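Long-range contacts in hypothetical protein (Parabacteroides distasonis, PDB 4H3W), which is of unknown function but is probably a secreted protein, built from two beta-barrel domains: residues 84-89 against 205-210; 90-95 against 162-167; 213-218 against 295-300; 236-241 against 274-279; 244-249 against 302-307. All blocks are in the same frame, centred on the assembly; numbering follows the deposited sequence. Where two conformers were deposited one is given.

Interaction 1 (84-89 against 205-210); sequences GLFDGD and PEFSAV
F86 lays one face of its ring on the methyl of A209. A209 CB sits 3.6 Å from the centroid of the F86 ring and only 6° off the ring normal, a CH-pi contact over the middle of the ring. CG of F86 stands anti to its own carbonyl carbon (chi1 -60°), which puts F86 CG itself 3.7 Å from A209 CB. At its far end the same ring meets F207 tip to tip: F86 CZ lies 3.7 Å from F207 CZ, in the plane of the F207 ring, with the two planes 64° apart. This is where the loop between strands 71-76 and 98-100 packs on the start of strand 208-215, an outer strand of a four-stranded antiparallel sheet. F90 adds an edge-to-face ring to F86, and F245 meets F207, which extends the aromatic cluster. V210 joins through its backbone, by way of water. One water accepts from D87 N and donates a hydrogen bond to V210 O at 2.8 Å; a second accepts a hydrogen bond from V210 N at 2.9 Å and lies within donating distance of D87 O and D89 O. A third donates to both D87 O and V210 O.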
# COMPACT_ATOMS: atom_id res chain seq x y z
N GLY A 84 -3.51 1.88 -8.64
CA GLY A 84 -3.91 3.26 -8.37
C GLY A 84 -3.62 3.77 -6.96
O GLY A 84 -3.73 4.95 -6.71
N LEU A 85 -3.22 2.91 -6.02
CA LEU A 85 -2.92 3.40 -4.68
C LEU A 85 -1.78 4.44 -4.63
O LEU A 85 -1.79 5.35 -3.81
CB LEU A 85 -2.51 2.27 -3.76
CG LEU A 85 -3.56 1.28 -3.36
CD1 LEU A 85 -2.85 0.14 -2.65
CD2 LEU A 85 -4.64 1.94 -2.49
N PHE A 86 -0.79 4.27 -5.47
CA PHE A 86 0.32 5.18 -5.55
C PHE A 86 0.67 5.34 -7.02
O PHE A 86 0.34 4.47 -7.84
CB PHE A 86 1.56 4.68 -4.80
CG PHE A 86 1.33 4.47 -3.34
CD1 PHE A 86 1.46 5.51 -2.44
CD2 PHE A 86 0.94 3.23 -2.89
CE1 PHE A 86 1.19 5.30 -1.09
CE2 PHE A 86 0.67 3.02 -1.56
CZ PHE A 86 0.79 4.06 -0.66
N ASP A 87 1.31 6.46 -7.36
CA ASP A 87 1.91 6.63 -8.67
C ASP A 87 3.22 5.91 -8.72
O ASP A 87 3.99 5.99 -7.77
CB ASP A 87 2.15 8.10 -8.97
CG ASP A 87 0.88 8.84 -9.28
OD1 ASP A 87 -0.10 8.22 -9.74
OD2 ASP A 87 0.86 10.07 -9.06
N GLY A 88 3.50 5.24 -9.83
CA GLY A 88 4.77 4.57 -10.00
C GLY A 88 4.86 3.27 -9.20
O GLY A 88 3.88 2.81 -8.62
N ASP A 89 6.05 2.71 -9.14
CA ASP A 89 6.24 1.42 -8.53
C ASP A 89 6.16 1.55 -7.02
O ASP A 89 6.63 2.54 -6.44
CB ASP A 89 7.61 0.86 -8.89
CG ASP A 89 7.74 0.52 -10.36
OD1 ASP A 89 6.73 0.22 -11.05
OD2 ASP A 89 8.90 0.53 -10.81
N PRO A 205 7.40 -4.26 7.32
CA PRO A 205 8.72 -3.58 7.16
C PRO A 205 9.17 -3.36 5.72
O PRO A 205 9.79 -2.33 5.44
CB PRO A 205 9.69 -4.53 7.91
CG PRO A 205 8.81 -5.20 8.93
CD PRO A 205 7.45 -5.34 8.31
N GLU A 206 8.88 -4.27 4.79
CA GLU A 206 9.33 -4.11 3.41
C GLU A 206 8.46 -3.17 2.56
O GLU A 206 8.73 -2.93 1.37
CB GLU A 206 9.39 -5.45 2.70
CG GLU A 206 10.54 -6.34 3.14
CD GLU A 206 10.61 -7.63 2.31
OE1 GLU A 206 10.84 -7.56 1.07
OE2 GLU A 206 10.42 -8.70 2.89
N PHE A 207 7.42 -2.60 3.14
CA PHE A 207 6.55 -1.71 2.39
C PHE A 207 7.38 -0.52 1.88
O PHE A 207 8.19 0.00 2.59
CB PHE A 207 5.37 -1.22 3.25
CG PHE A 207 4.51 -0.23 2.55
CD1 PHE A 207 4.82 1.12 2.56
CD2 PHE A 207 3.40 -0.63 1.84
CE1 PHE A 207 4.02 2.04 1.91
CE2 PHE A 207 2.60 0.29 1.18
CZ PHE A 207 2.92 1.63 1.19
N SER A 208 7.13 -0.11 0.65
CA SER A 208 7.81 1.06 0.08
C SER A 208 6.93 1.71 -0.97
O SER A 208 6.35 1.02 -1.79
CB SER A 208 9.16 0.62 -0.49
OG SER A 208 9.72 1.59 -1.30
N ALA A 209 6.82 3.03 -0.94
CA ALA A 209 6.07 3.80 -1.92
C ALA A 209 6.50 5.26 -1.88
O ALA A 209 7.16 5.69 -0.94
CB ALA A 209 4.56 3.67 -1.68
N VAL A 210 6.17 5.99 -2.92
CA VAL A 210 6.41 7.41 -2.95
C VAL A 210 5.10 8.16 -3.18
O VAL A 210 4.33 7.83 -4.10
CB VAL A 210 7.41 7.82 -4.04
CG1 VAL A 210 7.65 9.34 -3.99
CG2 VAL A 210 8.73 7.08 -3.90
O HOH W 1 1.70 8.30 -5.02
O HOH W 2 5.22 4.78 -5.35
O HOH W 3 5.39 7.97 -6.87

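Interaction 2 (90-95 against 162-167); sequences FVLALT and GIVQIV
V167 sets its CG2 methyl over one face of the F90 ring, and the two side chains cross at about a right angle. The turn that presents this methyl is a type I beta turn, V164 to V167, following on from the short helix that includes 162-164; across the contact from Q165, L92 is the centre of an inverse gamma turn. V167 CG2 is 3.9 Å from the centroid of the F90 ring and displaced toward the rim, where F90 CE2 comes within 3.6 Å. CG of F90 lies between its backbone N and carbonyl carbon (chi1 59°), the crowded position, and from there the ring comes up to V167 although the bond to CB is not directed at 162-167. An alanine in place of F90 would probably leave V167 without the aromatic face it packs on and open a gap beside F86, whose ring meets this one edge-to-face. The CB of L92 is directed toward 162-167 and touches V167 CG2 at 3.9 Å; L92 CD2 approaches V164 CG1, which L94 also reaches more distantly. On another flank V91 and Q165 run side by side in the same direction. V91 CG1 lies against the Q165 amide, while A93 CB touches its OE1 and E206 takes a weak hydrogen bond from its NE2. The backbones are tied by L92 N, which donates to a lone pair of Q165 O at 3.2 Å, in the carbonyl plane. A water donates to that same Q165 O at 2.8 Å and, weakly, to F90 O.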
# COMPACT_ATOMS: atom_id res chain seq x y z
N PHE A 90 5.55 0.56 -6.40
CA PHE A 90 5.59 0.43 -4.95
C PHE A 90 5.65 -1.05 -4.59
O PHE A 90 5.37 -1.90 -5.41
CB PHE A 90 4.42 1.18 -4.29
CG PHE A 90 3.05 0.72 -4.70
CD1 PHE A 90 2.47 1.18 -5.87
CD2 PHE A 90 2.30 -0.11 -3.88
CE1 PHE A 90 1.17 0.80 -6.23
CE2 PHE A 90 1.01 -0.49 -4.23
CZ PHE A 90 0.45 -0.03 -5.40
N VAL A 91 6.05 -1.32 -3.35
CA VAL A 91 6.13 -2.63 -2.80
C VAL A 91 5.05 -2.73 -1.74
O VAL A 91 5.18 -2.16 -0.65
CB VAL A 91 7.50 -2.90 -2.17
CG1 VAL A 91 7.54 -4.31 -1.57
CG2 VAL A 91 8.62 -2.76 -3.22
N LEU A 92 4.03 -3.50 -2.05
CA LEU A 92 2.83 -3.62 -1.23
C LEU A 92 2.95 -4.75 -0.20
O LEU A 92 2.27 -5.74 -0.30
CB LEU A 92 1.62 -3.81 -2.13
CG LEU A 92 0.26 -3.84 -1.42
CD1 LEU A 92 0.04 -2.53 -0.74
CD2 LEU A 92 -0.87 -4.17 -2.40
N ALA A 93 3.90 -4.60 0.72
CA ALA A 93 4.19 -5.57 1.79
C ALA A 93 3.27 -5.27 2.97
O ALA A 93 3.35 -4.18 3.57
CB ALA A 93 5.63 -5.48 2.21
N LEU A 94 2.37 -6.21 3.25
CA LEU A 94 1.33 -6.08 4.22
C LEU A 94 1.48 -7.14 5.27
O LEU A 94 2.05 -8.22 5.04
CB LEU A 94 -0.09 -6.21 3.57
CG LEU A 94 -0.35 -5.29 2.38
CD1 LEU A 94 -1.70 -5.56 1.73
CD2 LEU A 94 -0.25 -3.85 2.86
N THR A 95 1.01 -6.82 6.46
CA THR A 95 1.17 -7.67 7.62
C THR A 95 0.30 -8.92 7.57
O THR A 95 0.67 -9.98 8.08
CB THR A 95 0.81 -6.86 8.89
OG1 THR A 95 1.73 -5.76 8.99
CG2 THR A 95 0.88 -7.71 10.14
N GLY A 162 4.53 -12.06 0.45
CA GLY A 162 5.46 -11.90 -0.65
C GLY A 162 4.89 -11.94 -2.04
O GLY A 162 5.36 -11.21 -2.93
N ILE A 163 3.83 -12.72 -2.28
CA ILE A 163 3.27 -12.73 -3.65
C ILE A 163 2.42 -11.46 -3.86
O ILE A 163 2.26 -10.97 -4.98
CB ILE A 163 2.50 -14.05 -4.03
CG1 ILE A 163 1.05 -14.01 -3.61
CG2 ILE A 163 3.18 -15.32 -3.46
CD1 ILE A 163 0.24 -15.10 -4.27
N VAL A 164 1.79 -10.97 -2.80
CA VAL A 164 0.96 -9.76 -2.89
C VAL A 164 1.82 -8.52 -3.10
O VAL A 164 1.38 -7.59 -3.76
CB VAL A 164 0.10 -9.60 -1.61
CG1 VAL A 164 -0.50 -8.21 -1.51
CG2 VAL A 164 -0.97 -10.68 -1.58
N GLN A 165 3.03 -8.52 -2.56
CA GLN A 165 3.84 -7.28 -2.59
C GLN A 165 4.29 -6.87 -4.00
O GLN A 165 4.66 -5.73 -4.19
CB GLN A 165 5.04 -7.40 -1.64
CG GLN A 165 6.22 -8.22 -2.09
CD GLN A 165 7.30 -8.17 -1.01
OE1 GLN A 165 7.02 -8.35 0.16
NE2 GLN A 165 8.50 -7.88 -1.40
N ILE A 166 4.25 -7.78 -4.97
CA ILE A 166 4.54 -7.42 -6.36
C ILE A 166 3.53 -6.41 -6.96
O ILE A 166 3.78 -5.81 -7.99
CB ILE A 166 4.61 -8.67 -7.31
CG1 ILE A 166 3.23 -9.28 -7.55
CG2 ILE A 166 5.62 -9.70 -6.77
CD1 ILE A 166 3.19 -10.39 -8.57
N VAL A 167 2.37 -6.30 -6.31
CA VAL A 167 1.22 -5.49 -6.77
C VAL A 167 0.54 -6.20 -7.94
O VAL A 167 0.78 -5.93 -9.10
CB VAL A 167 1.56 -4.02 -7.11
CG1 VAL A 167 0.30 -3.27 -7.45
CG2 VAL A 167 2.26 -3.36 -5.95
O HOH W 4 6.85 -4.98 -5.82

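Interaction 3 (213-218 against 295-300); sequences ERIEDA and IDLNLH
Two neighbouring antiparallel strands of a four-stranded sheet, 208-215 and 294-302, meet here, with R214 and D296 facing each other as a non-hydrogen-bonded pair. Hydrogen-bonded pairs lie before and after it: E213 with L297, and I215 with I295, each joined by two backbone bonds, such as L297 N to E213 O at 2.8 Å. On the face of R214 and D296 the arginine, bent at chi2 and chi3, turns its guanidinium side-on to the carboxylate. R214 NE gives an almost straight bond to D296 OD1 (2.8 Å), and R214 NH2 reaches D296 OD2 at 3.2 Å. Both oxygens are met from above the carboxylate plane, the two flat groups being turned 41° apart. R214 NH1 makes a second salt bridge, to E216 OE1 at 3.0 Å, and also donates to N258 OD1. On the other face I215 CD1 packs against L297 CD1 at 3.7 Å, and the methyl of A218 rests on I295 CD1 at 3.7 Å. A leucine in place of R214 would probably leave D296 and E216 without their shared positive mate. E216 OE1 and D296 OD1 are 6.8 Å apart with the guanidinium bonded to both, and it probably offsets their repulsion while fastening the end of strand 208-215 to its neighbour.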
# COMPACT_ATOMS: atom_id res chain seq x y z
N GLU A 213 3.41 15.55 -2.16
CA GLU A 213 2.48 16.54 -1.63
C GLU A 213 2.92 17.95 -2.06
O GLU A 213 4.10 18.31 -2.01
CB GLU A 213 2.34 16.44 -0.11
CG GLU A 213 1.76 17.69 0.60
CD GLU A 213 0.33 18.15 0.16
OE1 GLU A 213 -0.33 17.52 -0.72
OE2 GLU A 213 -0.14 19.16 0.76
N ARG A 214 1.94 18.71 -2.55
CA ARG A 214 2.14 20.02 -3.14
C ARG A 214 1.77 21.11 -2.15
O ARG A 214 0.69 21.10 -1.59
CB ARG A 214 1.28 20.14 -4.42
CG ARG A 214 1.08 21.55 -4.96
CD ARG A 214 2.38 22.26 -5.27
NE ARG A 214 3.17 21.58 -6.29
CZ ARG A 214 3.25 21.93 -7.57
NH1 ARG A 214 2.55 22.96 -8.05
NH2 ARG A 214 4.06 21.26 -8.37
N ILE A 215 2.70 22.03 -1.91
CA ILE A 215 2.39 23.27 -1.22
C ILE A 215 2.45 24.35 -2.30
O ILE A 215 3.52 24.69 -2.80
CB ILE A 215 3.36 23.56 -0.06
CG1 ILE A 215 3.31 22.41 0.96
CG2 ILE A 215 3.00 24.88 0.62
CD1 ILE A 215 4.16 21.22 0.58
N GLU A 216 1.26 24.81 -2.69
CA GLU A 216 1.05 25.76 -3.76
C GLU A 216 1.28 27.18 -3.28
O GLU A 216 0.86 27.53 -2.20
CB GLU A 216 -0.40 25.63 -4.27
CG GLU A 216 -0.67 26.26 -5.62
CD GLU A 216 -0.16 25.45 -6.80
OE1 GLU A 216 0.35 24.34 -6.61
OE2 GLU A 216 -0.28 25.94 -7.93
N ASP A 217 1.97 27.97 -4.08
CA ASP A 217 2.25 29.37 -3.76
C ASP A 217 2.98 29.53 -2.41
O ASP A 217 2.64 30.37 -1.60
CB ASP A 217 0.95 30.17 -3.82
CG ASP A 217 0.37 30.19 -5.22
OD1 ASP A 217 1.15 30.40 -6.17
OD2 ASP A 217 -0.85 30.00 -5.36
N ALA A 218 4.01 28.74 -2.22
CA ALA A 218 4.87 28.86 -1.05
C ALA A 218 5.63 30.17 -1.06
O ALA A 218 5.89 30.75 -0.02
CB ALA A 218 5.84 27.68 -1.00
N ILE A 295 6.30 24.27 -3.63
CA ILE A 295 7.11 23.20 -3.09
C ILE A 295 6.42 21.86 -3.36
O ILE A 295 5.23 21.71 -3.09
CB ILE A 295 7.35 23.42 -1.59
CG1 ILE A 295 8.24 24.66 -1.37
CG2 ILE A 295 8.04 22.23 -0.94
CD1 ILE A 295 8.25 25.12 0.05
N ASP A 296 7.19 20.91 -3.89
CA ASP A 296 6.81 19.50 -3.86
C ASP A 296 7.63 18.76 -2.80
O ASP A 296 8.86 18.80 -2.83
CB ASP A 296 7.03 18.83 -5.21
CG ASP A 296 5.87 19.06 -6.17
OD1 ASP A 296 4.73 19.27 -5.73
OD2 ASP A 296 6.12 18.98 -7.37
N LEU A 297 6.93 18.11 -1.86
CA LEU A 297 7.54 17.20 -0.87
C LEU A 297 7.37 15.80 -1.40
O LEU A 297 6.23 15.31 -1.52
CB LEU A 297 6.87 17.35 0.47
CG LEU A 297 6.90 18.73 1.14
CD1 LEU A 297 6.18 18.74 2.47
CD2 LEU A 297 8.36 19.16 1.30
N ASN A 298 8.46 15.19 -1.84
CA ASN A 298 8.44 13.77 -2.20
C ASN A 298 8.60 12.92 -0.96
O ASN A 298 9.66 12.92 -0.31
CB ASN A 298 9.52 13.42 -3.20
CG ASN A 298 9.36 14.12 -4.54
OD1 ASN A 298 8.27 14.49 -4.95
ND2 ASN A 298 10.45 14.26 -5.23
N LEU A 299 7.54 12.23 -0.60
CA LEU A 299 7.52 11.47 0.63
C LEU A 299 7.83 10.02 0.31
O LEU A 299 6.98 9.30 -0.22
CB LEU A 299 6.17 11.60 1.31
CG LEU A 299 5.57 12.99 1.50
CD1 LEU A 299 4.18 12.88 2.13
CD2 LEU A 299 6.47 13.86 2.34
N HIS A 300 9.05 9.60 0.61
CA HIS A 300 9.49 8.22 0.45
C HIS A 300 9.04 7.41 1.68
O HIS A 300 9.58 7.57 2.79
CB HIS A 300 11.01 8.20 0.17
CG HIS A 300 11.40 9.03 -1.03
ND1 HIS A 300 11.59 8.48 -2.29
CD2 HIS A 300 11.60 10.37 -1.17
CE1 HIS A 300 11.92 9.44 -3.14
NE2 HIS A 300 11.92 10.59 -2.49

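Interaction 4 (236-241 against 274-279); sequences YGEVTN and SGEVIF
G237 and V277 exchange two backbone hydrogen bonds, and V239 and G275 do the same two residues further along each strand. This is an antiparallel ladder between strands 233-240 and 274-281, the latter an outermost strand of a four-stranded sheet. V277 N donates to G237 O at 2.9 Å, and V239 N to G275 O, also at 2.9 Å and practically straight (179°). The return bonds, G237 N to V277 O and G275 N to V239 O, are both 3.1 Å long. Carbonyls in the ladder also receive CA-H...O contacts: V277 O from Y236 CA, G275 O from E238 CA. Beyond the pair, E238 and T240 bond through their backbones to N319 and T317 of the neighbouring strand, while I278 N is taken by Q268 OE1. On the face of the valines, V239 and V277 cross at about a right angle. E238 and E276 share the other face as a non-hydrogen-bonded pair of like charge, which might raise the proton affinity of one or both. E276 is bent at chi2 (-83°), which brings its CD nearer strand 233-240. The E238 side chain is poorly ordered, so its OE2 lies only approximately 4.6 Å from E276 OE2.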
# COMPACT_ATOMS: atom_id res chain seq x y z
N TYR A 236 12.67 25.19 7.22
CA TYR A 236 12.71 24.29 8.36
C TYR A 236 11.42 24.29 9.13
O TYR A 236 10.59 25.16 8.96
CB TYR A 236 13.88 24.62 9.30
CG TYR A 236 13.74 25.86 10.19
CD1 TYR A 236 13.53 27.12 9.64
CD2 TYR A 236 13.88 25.76 11.57
CE1 TYR A 236 13.44 28.25 10.44
CE2 TYR A 236 13.79 26.88 12.39
CZ TYR A 236 13.56 28.12 11.82
OH TYR A 236 13.47 29.23 12.62
N GLY A 237 11.28 23.29 10.00
CA GLY A 237 10.16 23.21 10.93
C GLY A 237 9.78 21.79 11.34
O GLY A 237 10.52 20.83 11.07
N GLU A 238 8.61 21.67 11.96
CA GLU A 238 8.21 20.40 12.54
C GLU A 238 7.16 19.69 11.68
O GLU A 238 6.25 20.29 11.08
CB GLU A 238 7.69 20.57 13.99
CG GLU A 238 8.02 19.34 14.85
CD GLU A 238 7.10 19.09 16.03
OE1 GLU A 238 5.94 19.55 16.03
OE2 GLU A 238 7.55 18.40 16.97
N VAL A 239 7.36 18.40 11.55
CA VAL A 239 6.44 17.54 10.89
C VAL A 239 5.77 16.69 11.94
O VAL A 239 6.44 16.16 12.81
CB VAL A 239 7.19 16.63 9.92
CG1 VAL A 239 6.22 15.67 9.25
CG2 VAL A 239 7.93 17.48 8.89
N THR A 240 4.47 16.50 11.84
CA THR A 240 3.79 15.54 12.68
C THR A 240 3.20 14.50 11.77
O THR A 240 2.78 14.82 10.67
CB THR A 240 2.71 16.21 13.52
OG1 THR A 240 1.69 16.73 12.66
CG2 THR A 240 3.33 17.35 14.30
N ASN A 241 3.25 13.23 12.16
CA ASN A 241 2.77 12.14 11.32
C ASN A 241 1.96 11.15 12.13
O ASN A 241 2.47 10.57 13.08
CB ASN A 241 3.94 11.44 10.66
CG ASN A 241 3.52 10.33 9.74
OD1 ASN A 241 2.36 10.27 9.29
ND2 ASN A 241 4.45 9.43 9.43
N SER A 274 6.72 12.56 15.34
CA SER A 274 7.23 13.93 15.27
C SER A 274 8.67 13.97 14.79
O SER A 274 9.43 13.07 15.09
CB SER A 274 7.22 14.59 16.64
OG SER A 274 5.90 14.72 17.13
N GLY A 275 9.03 15.04 14.09
CA GLY A 275 10.40 15.20 13.59
C GLY A 275 10.66 16.61 13.10
O GLY A 275 9.76 17.26 12.62
N GLU A 276 11.86 17.10 13.30
CA GLU A 276 12.29 18.40 12.77
C GLU A 276 13.00 18.17 11.48
O GLU A 276 13.83 17.27 11.42
CB GLU A 276 13.29 19.08 13.71
CG GLU A 276 12.73 19.55 15.06
CD GLU A 276 12.03 20.90 14.99
OE1 GLU A 276 12.46 21.78 14.20
OE2 GLU A 276 11.05 21.08 15.73
N VAL A 277 12.69 18.97 10.46
CA VAL A 277 13.44 18.94 9.19
C VAL A 277 14.07 20.30 8.87
O VAL A 277 13.52 21.35 9.26
CB VAL A 277 12.53 18.51 8.04
CG1 VAL A 277 11.93 17.14 8.37
CG2 VAL A 277 11.45 19.53 7.76
N ILE A 278 15.21 20.26 8.17
CA ILE A 278 15.96 21.44 7.76
C ILE A 278 16.45 21.24 6.33
O ILE A 278 17.09 20.25 6.02
CB ILE A 278 17.16 21.73 8.71
CG1 ILE A 278 16.69 21.93 10.16
CG2 ILE A 278 17.94 22.96 8.26
CD1 ILE A 278 17.78 21.70 11.19
N PHE A 279 16.07 22.14 5.43
CA PHE A 279 16.58 22.16 4.08
C PHE A 279 17.39 23.45 3.85
O PHE A 279 16.81 24.58 3.82
CB PHE A 279 15.42 22.07 3.11
CG PHE A 279 14.58 20.81 3.29
CD1 PHE A 279 14.95 19.62 2.66
CD2 PHE A 279 13.49 20.81 4.13
CE1 PHE A 279 14.22 18.47 2.84
CE2 PHE A 279 12.72 19.67 4.29
CZ PHE A 279 13.10 18.49 3.64

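Interaction 5 (244-249 against 302-307); sequences PFDMSI and TGRDQG
D246 and T302 form one antiparallel hydrogen-bonded pair, D246 N giving to T302 O at 2.9 Å and T302 N to D246 O at 3.1 Å. The pair belongs to the ladder between strands 246-254 and 294-302 of a four-stranded sheet, and past it the chain after T302 leaves as a loop. R304 reaches back from that loop to grip D246. Its chain is extended from CG to NE (chi3 171°), and R304 NE donates to D246 OD1 at 2.9 Å in a salt bridge. The donor stands well above the carboxylate plane, 59° out of it, and the two flat groups are turned 51° apart. One face of the guanidinium lies over backbone: F245 N is above its centre and P244 above its rim. E308 pairs with R304 NH1, and G272 N gives D246 OD1 a further weak bond, so the buried carboxylate is held by more than the arginine. The ring of F245 turns to F207 and L301. Waters bridge the segments as well. One accepts a hydrogen bond from R304 N and donates to P244 O at 2.6 Å. Another links three groups: it accepts from T302 OG1 at 2.8 Å and donates to D246 OD2 and to G303 O, each at 2.7 Å.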
# COMPACT_ATOMS: atom_id res chain seq x y z
N PRO A 244 0.93 5.23 9.43
CA PRO A 244 1.83 4.11 9.77
C PRO A 244 2.96 3.90 8.76
O PRO A 244 3.14 2.78 8.27
CB PRO A 244 0.87 2.93 9.76
CG PRO A 244 -0.06 3.26 8.62
CD PRO A 244 -0.28 4.75 8.74
N PHE A 245 3.66 4.98 8.39
CA PHE A 245 4.80 4.96 7.53
C PHE A 245 5.86 5.81 8.14
O PHE A 245 5.56 6.87 8.68
CB PHE A 245 4.54 5.60 6.15
CG PHE A 245 3.27 5.21 5.49
CD1 PHE A 245 3.13 3.97 4.92
CD2 PHE A 245 2.24 6.14 5.37
CE1 PHE A 245 1.93 3.62 4.25
CE2 PHE A 245 1.05 5.80 4.73
CZ PHE A 245 0.89 4.55 4.18
N ASP A 246 7.12 5.40 8.02
CA ASP A 246 8.23 6.32 8.18
C ASP A 246 8.41 7.11 6.87
O ASP A 246 8.01 6.65 5.82
CB ASP A 246 9.51 5.58 8.52
CG ASP A 246 9.51 5.01 9.91
OD1 ASP A 246 8.85 5.54 10.84
OD2 ASP A 246 10.19 3.99 10.07
N MSE A 247 8.96 8.32 6.93
CA MSE A 247 9.09 9.14 5.72
C MSE A 247 10.50 9.65 5.61
O MSE A 247 11.12 10.04 6.60
CB MSE A 247 8.14 10.34 5.76
CG MSE A 247 6.71 9.87 6.02
SE MSE A 247 5.55 11.47 6.05
CE MSE A 247 3.79 10.54 5.89
N SER A 248 11.03 9.59 4.40
CA SER A 248 12.23 10.30 4.02
C SER A 248 11.75 11.37 3.05
O SER A 248 11.23 11.07 1.95
CB SER A 248 13.25 9.37 3.36
OG SER A 248 14.39 10.11 2.99
N ILE A 249 11.90 12.63 3.47
CA ILE A 249 11.31 13.72 2.73
C ILE A 249 12.37 14.38 1.85
O ILE A 249 13.38 14.91 2.33
CB ILE A 249 10.67 14.76 3.65
CG1 ILE A 249 9.57 14.11 4.48
CG2 ILE A 249 10.14 15.94 2.84
CD1 ILE A 249 9.14 14.93 5.66
N THR A 302 8.10 4.16 4.02
CA THR A 302 8.58 2.82 4.31
C THR A 302 7.86 2.26 5.50
O THR A 302 7.40 2.98 6.39
CB THR A 302 10.10 2.80 4.57
OG1 THR A 302 10.42 3.76 5.58
CG2 THR A 302 10.89 3.10 3.29
N GLY A 303 7.71 0.94 5.50
CA GLY A 303 7.04 0.25 6.55
C GLY A 303 7.77 0.21 7.86
O GLY A 303 9.01 0.30 7.90
N ARG A 304 7.01 0.06 8.93
CA ARG A 304 7.56 -0.11 10.28
C ARG A 304 7.32 -1.54 10.73
O ARG A 304 6.75 -2.30 9.96
CB ARG A 304 6.88 0.83 11.25
CG ARG A 304 6.93 2.30 10.82
CD ARG A 304 6.03 3.14 11.71
NE ARG A 304 6.20 4.59 11.49
CZ ARG A 304 5.36 5.52 11.93
NH1 ARG A 304 4.27 5.19 12.59
NH2 ARG A 304 5.61 6.80 11.69
N ASP A 305 7.67 -1.91 11.97
CA ASP A 305 7.41 -3.30 12.41
C ASP A 305 6.43 -3.38 13.58
O ASP A 305 6.43 -4.35 14.32
CB ASP A 305 8.71 -4.03 12.78
CG ASP A 305 8.64 -5.56 12.51
OD1 ASP A 305 7.55 -6.09 12.15
OD2 ASP A 305 9.68 -6.22 12.63
N GLN A 306 5.53 -2.40 13.71
CA GLN A 306 4.59 -2.36 14.84
C GLN A 306 3.16 -2.69 14.44
O GLN A 306 2.26 -2.59 15.25
CB GLN A 306 4.60 -0.99 15.52
CG GLN A 306 5.88 -0.75 16.32
CD GLN A 306 7.05 -0.41 15.43
OE1 GLN A 306 7.03 0.62 14.79
NE2 GLN A 306 8.06 -1.28 15.38
N GLY A 307 2.94 -3.11 13.19
CA GLY A 307 1.61 -3.55 12.79
C GLY A 307 0.50 -2.51 12.87
O GLY A 307 -0.67 -2.83 13.15
O HOH W 5 4.23 0.56 8.98
O HOH W 6 11.16 6.30 4.74
O HOH W 7 10.85 2.34 7.99

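Overall arrangement
From the N terminus, interaction 1 opens first, running from the loop at 84-89 to 205-210, and interaction 2 (90-95 with 162-167) closes within its span. The two touch through V91 and S208. Interaction 1 is complete before the remaining three begin. Interaction 3 joins 213-218 to 295-300 and encloses interaction 4, whereas interaction 5 (244-249 with 302-307) crosses both. Strand 208-215 carries interaction 1 at its start and interaction 3 at its end; strand 294-302 lies between it and strand 246-254, linking interactions 3 and 5. Interaction 4 belongs to a different sheet, which meets interaction 5 through N241 and F279. F207 connects interactions 1 and 5 through G303 and F245.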